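Local coordinates for type VI secretion system component (PDB 2P5Z), which is a component of the type VI secretion system that resembles phage T4 tail proteins and probably forms part of the trimeric spike of the injection machinery, at residues F456-N460 and P461-Y465. Numbering follows the deposited sequence.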
loop_
_atom_site.group_PDB
_atom_site.type_symbol
_atom_site.label_atom_id
_atom_site.label_comp_id
_atom_site.label_asym_id
_atom_site.label_seq_id
_atom_site.Cartn_x
_atom_site.Cartn_y
_atom_site.Cartn_z
ATOM N N PHE A 456 7.350 -8.967 22.923
ATOM C CA PHE A 456 8.255 -9.400 21.874
ATOM C C PHE A 456 9.268 -8.333 21.608
ATOM O O PHE A 456 8.919 -7.190 21.304
ATOM C CB PHE A 456 7.469 -9.717 20.605
ATOM C CG PHE A 456 6.506 -10.859 20.766
ATOM C CD1 PHE A 456 6.931 -12.152 20.592
ATOM C CD2 PHE A 456 5.192 -10.631 21.134
ATOM C CE1 PHE A 456 6.059 -13.202 20.743
ATOM C CE2 PHE A 456 4.318 -11.684 21.297
ATOM C CZ PHE A 456 4.758 -12.976 21.098
ATOM N N GLU A 457 10.527 -8.711 21.740
ATOM C CA GLU A 457 11.611 -7.766 21.647
ATOM C C GLU A 457 11.733 -7.276 20.198
ATOM O O GLU A 457 11.827 -8.082 19.273
ATOM C CB GLU A 457 12.883 -8.442 22.131
ATOM C CG GLU A 457 14.030 -7.523 22.310
ATOM C CD GLU A 457 15.182 -8.206 22.989
ATOM O OE1 GLU A 457 15.779 -9.127 22.386
ATOM O OE2 GLU A 457 15.487 -7.817 24.133
ATOM N N GLU A 458 11.718 -5.952 20.034
ATOM C CA GLU A 458 11.521 -5.230 18.748
ATOM C C GLU A 458 10.460 -5.770 17.771
ATOM O O GLU A 458 10.655 -5.737 16.571
ATOM C CB GLU A 458 12.843 -4.853 18.044
ATOM C CG GLU A 458 13.879 -5.959 17.852
ATOM C CD GLU A 458 15.289 -5.414 17.711
ATOM O OE1 GLU A 458 15.495 -4.512 16.864
ATOM O OE2 GLU A 458 16.191 -5.888 18.444
ATOM N N GLY A 459 9.339 -6.254 18.301
ATOM C CA GLY A 459 8.223 -6.719 17.482
ATOM C C GLY A 459 8.443 -8.077 16.839
ATOM O O GLY A 459 7.584 -8.571 16.116
ATOM N N ASN A 460 9.598 -8.675 17.102
ATOM C CA ASN A 460 9.978 -9.960 16.544
ATOM C C ASN A 460 9.259 -11.125 17.240
ATOM O O ASN A 460 9.412 -11.325 18.448
ATOM C CB ASN A 460 11.490 -10.106 16.684
ATOM C CG ASN A 460 12.072 -11.176 15.791
ATOM O OD1 ASN A 460 11.482 -12.245 15.578
ATOM N ND2 ASN A 460 13.264 -10.902 15.278
ATOM N N PRO A 461 8.506 -11.927 16.469
ATOM C CA PRO A 461 7.746 -13.071 16.999
ATOM C C PRO A 461 8.620 -14.177 17.580
ATOM O O PRO A 461 8.120 -15.011 18.330
ATOM C CB PRO A 461 7.014 -13.609 15.763
ATOM C CG PRO A 461 7.839 -13.151 14.608
ATOM C CD PRO A 461 8.325 -11.787 15.016
ATOM N N ASP A 462 9.903 -14.187 17.233
ATOM C CA ASP A 462 10.827 -15.188 17.751
ATOM C C ASP A 462 11.711 -14.653 18.884
ATOM O O ASP A 462 12.766 -15.211 19.195
ATOM C CB ASP A 462 11.659 -15.791 16.621
ATOM C CG ASP A 462 10.802 -16.553 15.604
ATOM O OD1 ASP A 462 9.798 -17.214 15.999
ATOM O OD2 ASP A 462 11.137 -16.475 14.394
ATOM N N ARG A 463 11.268 -13.573 19.517
ATOM C CA ARG A 463 11.929 -13.101 20.722
ATOM C C ARG A 463 10.941 -12.828 21.850
ATOM O O ARG A 463 10.835 -11.690 22.307
ATOM C CB ARG A 463 12.691 -11.817 20.438
ATOM C CG ARG A 463 13.950 -11.949 19.626
ATOM C CD ARG A 463 14.504 -10.557 19.498
ATOM N NE ARG A 463 15.856 -10.494 18.970
ATOM C CZ ARG A 463 16.577 -9.375 18.929
ATOM N NH1 ARG A 463 16.074 -8.238 19.396
ATOM N NH2 ARG A 463 17.802 -9.392 18.422
ATOM N N PRO A 464 10.228 -13.863 22.324
ATOM C CA PRO A 464 9.220 -13.544 23.314
ATOM C C PRO A 464 9.756 -13.521 24.746
ATOM O O PRO A 464 10.732 -14.211 25.075
ATOM C CB PRO A 464 8.220 -14.681 23.153
ATOM C CG PRO A 464 9.029 -15.822 22.679
ATOM C CD PRO A 464 10.270 -15.308 22.045
ATOM N N TYR A 465 9.107 -12.735 25.596
ATOM C CA TYR A 465 9.432 -12.720 27.003
ATOM C C TYR A 465 8.184 -12.392 27.803
ATOM O O TYR A 465 7.193 -11.916 27.243
ATOM C CB TYR A 465 10.593 -11.762 27.317
ATOM C CG TYR A 465 10.281 -10.306 27.123
ATOM C CD1 TYR A 465 10.553 -9.671 25.908
ATOM C CD2 TYR A 465 9.728 -9.545 28.158
ATOM C CE1 TYR A 465 10.260 -8.325 25.728
ATOM C CE2 TYR A 465 9.432 -8.204 27.987
ATOM C CZ TYR A 465 9.704 -7.599 26.771
ATOM O OH TYR A 465 9.399 -6.271 26.612
#
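Arg463 reaches back over the loop to two acidic side chains, Glu457 and Glu458, in a salt-bridge network centred on its NH1. Its chain, extended from CG to NE, runs past the CB of Glu457. Glu457 OE1 then lies over one face of the guanidinium, 3.1 Å from NH1, held by charge without an N-H aimed at it. Glu458 OE2 instead comes in at the guanidinium edge, and its bond from NH1 is bent and weak. The carboxylate planes of Glu457 and Glu458 stand 75° and 66° from the guanidinium plane, respectively. Glu457 also uses OE2 for a salt bridge to Lys470 of the second subunit, which places the loop at a subunit interface.

Backbone bonds shape the loop. Glu457 N donates to Arg463 O at 3.0 Å and Arg463 N to Asn460 O. This is the connection between antiparallel strands 451-456 and 464-469 of the OB domain: a type I' turn, Glu457 to Asn460, overlapping at Asn460 with a type I turn, Asn460 to Arg463. With CG anti to its backbone N and beside its own carbonyl carbon (chi1 -162°), Asn460 presents OD1 to Asp462 N, 3.0 Å away, closing an Asx turn across Pro461. Asp462 itself is paired with Arg380 through OD2.

Apolar packing lies at the strand ends, where Phe456 and Pro464 form a non-hydrogen-bonded pair and project from the same sheet face. Phe456 CE1 meets Pro464 CB at 3.6 Å; Pro461 O lies obliquely off the same ring, which Met383 also touches. Tyr465 brings CE1 to 4.0 Å from Glu457 N, which sits at the edge of its ring.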